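Local coordinates for protein DELTA1-pyrroline-2-carboxylate reductase (Thermococcus litoralis DSM 5473, PDB 6T3E) that catalyses the NADH-dependent reduction of Delta1-pyrroline-2-carboxylate to L-proline, probably as a step in L-hydroxyproline metabolism, at residues L88-V93 / S110-D115. Sequence-based numbering, arbitrary orientation.
Sequences LAVKVV and SILLND. With PRO (proline), chain E.
The Lys91 side chain leaves the strand extended, with chi1 at -178°, and Ile111 turns CG1 to the side of its backbone N (chi1 -64°); this brings Lys91 CG to 3.7 Å from Ile111 CG1. The two chains cross at an angle. A bend at chi3 (87°) then turns the end of the lysine away from Ile111, and its NZ donates a 2.7 Å hydrogen bond to OXT of the bound proline. NZ also forms a salt bridge with Asp327 and a hydrogen bond with Thr131, so the buried ammonium is gripped by the ligand, Asp327 and Thr131. Arg63 and Arg134 also bond to the proline. A methionine in place of Lys91 could still cover Ile111 but would probably cost the proline carboxylate one of its bonds and leave Asp327 without this cationic partner. Val93 adds an apolar contact to the ligand, with CG2 3.5 Å from proline CB.

Beyond the pocket, Ala89 CB meets Leu113 CD1 at 3.6 Å. Ala89, Lys91, Ile111 and Leu113 share one face, and helix 324-341 packs on Ala89, Ile111 and Leu113. On the other face Val90 and Leu112 lie side by side, CG1 against CB at 3.8 Å. Tyr77 of the second subunit packs on Leu88 and Val90 there.

The backbones are antiparallel. Leu112 N bonds to Val90 O at 2.8 Å, and Val90 N returns a bond to Leu112 O. Val92 and Ser110 form a second reciprocal pair. These are the two strands of a beta hairpin inside the mixed sheet of an ornithine cyclodeaminase/mu-crystallin family enzyme, with one face toward the dimer partner and the other carrying a lysine into the proline pocket.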
loop_
_atom_site.group_PDB
_atom_site.type_symbol
_atom_site.label_atom_id
_atom_site.label_comp_id
_atom_site.label_asym_id
_atom_site.label_seq_id
_atom_site.Cartn_x
_atom_site.Cartn_y
_atom_site.Cartn_z
ATOM N N LEU B 88 11.287 -7.150 -0.702
ATOM C CA LEU B 88 9.884 -7.018 -0.308
ATOM C C LEU B 88 9.682 -5.559 0.092
ATOM O O LEU B 88 10.039 -5.171 1.210
ATOM C CB LEU B 88 9.517 -7.978 0.830
ATOM C CG LEU B 88 8.078 -7.883 1.363
ATOM C CD1 LEU B 88 7.005 -8.061 0.241
ATOM C CD2 LEU B 88 7.834 -8.851 2.508
ATOM N N ALA B 89 9.149 -4.747 -0.832
ATOM C CA ALA B 89 9.095 -3.303 -0.650
ATOM C C ALA B 89 7.767 -2.728 -1.113
ATOM O O ALA B 89 7.120 -3.242 -2.034
ATOM C CB ALA B 89 10.214 -2.584 -1.402
ATOM N N VAL B 90 7.407 -1.607 -0.494
ATOM C CA VAL B 90 6.258 -0.811 -0.891
ATOM C C VAL B 90 6.675 0.659 -0.987
ATOM O O VAL B 90 7.390 1.177 -0.123
ATOM C CB VAL B 90 5.094 -1.017 0.102
ATOM C CG1 VAL B 90 5.524 -0.656 1.527
ATOM C CG2 VAL B 90 3.836 -0.251 -0.349
ATOM N N LYS B 91 6.245 1.326 -2.053
ATOM C CA LYS B 91 6.494 2.748 -2.242
ATOM C C LYS B 91 5.174 3.496 -2.143
ATOM O O LYS B 91 4.166 3.055 -2.704
ATOM C CB LYS B 91 7.160 3.024 -3.594
ATOM C CG LYS B 91 7.493 4.499 -3.863
ATOM C CD LYS B 91 8.313 4.664 -5.152
ATOM C CE LYS B 91 7.409 4.786 -6.384
ATOM N NZ LYS B 91 8.144 5.208 -7.623
ATOM N N VAL B 92 5.172 4.593 -1.395
ATOM C CA VAL B 92 4.032 5.495 -1.298
ATOM C C VAL B 92 4.441 6.766 -2.022
ATOM O O VAL B 92 5.280 7.519 -1.522
ATOM C CB VAL B 92 3.639 5.783 0.152
ATOM C CG1 VAL B 92 2.394 6.637 0.169
ATOM C CG2 VAL B 92 3.429 4.477 0.922
ATOM N N VAL B 93 3.924 6.962 -3.234
ATOM C CA VAL B 93 4.281 8.098 -4.072
ATOM C C VAL B 93 3.025 8.889 -4.421
ATOM O O VAL B 93 1.962 8.316 -4.694
ATOM C CB VAL B 93 5.013 7.653 -5.354
ATOM C CG1 VAL B 93 4.154 6.702 -6.154
ATOM C CG2 VAL B 93 5.362 8.858 -6.198
ATOM N N SER B 110 7.989 7.824 -0.632
ATOM C CA SER B 110 8.664 7.146 0.464
ATOM C C SER B 110 8.644 5.654 0.168
ATOM O O SER B 110 7.663 5.144 -0.385
ATOM C CB SER B 110 7.980 7.403 1.808
ATOM O OG SER B 110 7.684 8.767 1.998
ATOM N N ILE B 111 9.714 4.952 0.543
ATOM C CA ILE B 111 9.855 3.527 0.272
ATOM C C ILE B 111 10.120 2.801 1.580
ATOM O O ILE B 111 10.990 3.218 2.355
ATOM C CB ILE B 111 10.983 3.241 -0.732
ATOM C CG1 ILE B 111 10.644 3.870 -2.086
ATOM C CG2 ILE B 111 11.243 1.715 -0.818
ATOM C CD1 ILE B 111 11.625 3.551 -3.196
ATOM N N LEU B 112 9.372 1.716 1.820
ATOM C CA LEU B 112 9.518 0.886 3.007
ATOM C C LEU B 112 9.982 -0.502 2.583
ATOM O O LEU B 112 9.397 -1.116 1.683
ATOM C CB LEU B 112 8.206 0.790 3.802
ATOM C CG LEU B 112 8.273 0.008 5.132
ATOM C CD1 LEU B 112 8.582 0.933 6.309
ATOM C CD2 LEU B 112 7.009 -0.764 5.423
ATOM N N LEU B 113 11.051 -0.978 3.214
ATOM C CA LEU B 113 11.617 -2.291 2.954
ATOM C C LEU B 113 11.333 -3.177 4.151
ATOM O O LEU B 113 11.695 -2.827 5.282
ATOM C CB LEU B 113 13.126 -2.200 2.734
ATOM C CG LEU B 113 13.806 -3.150 1.763
ATOM C CD1 LEU B 113 13.338 -2.834 0.367
ATOM C CD2 LEU B 113 15.300 -2.955 1.877
ATOM N N ASN B 114 10.746 -4.338 3.894
ATOM C CA ASN B 114 10.411 -5.301 4.930
ATOM C C ASN B 114 11.259 -6.557 4.750
ATOM O O ASN B 114 11.686 -6.892 3.636
ATOM C CB ASN B 114 8.926 -5.674 4.895
ATOM C CG ASN B 114 8.030 -4.548 5.311
ATOM O OD1 ASN B 114 7.508 -3.803 4.453
ATOM N ND2 ASN B 114 7.787 -4.435 6.620
ATOM N N ASP B 115 11.444 -7.273 5.865
ATOM C CA ASP B 115 12.219 -8.499 5.864
ATOM C C ASP B 115 11.325 -9.657 5.447
ATOM O O ASP B 115 10.298 -9.905 6.098
ATOM C CB ASP B 115 12.805 -8.745 7.247
ATOM C CG ASP B 115 13.707 -9.957 7.298
ATOM O OD1 ASP B 115 13.770 -10.741 6.337
ATOM O OD2 ASP B 115 14.415 -10.084 8.308
HETATM N N PRO E . 3.568 7.501 -11.380
HETATM C CA PRO E . 4.881 7.630 -10.741
HETATM C C PRO E . 5.430 6.334 -10.149
HETATM O O PRO E . 5.024 5.218 -10.503
HETATM C CB PRO E . 4.617 8.650 -9.635
HETATM C CG PRO E . 3.564 9.546 -10.210
HETATM C CD PRO E . 2.737 8.703 -11.167
HETATM O OXT PRO E . 6.307 6.383 -9.286
#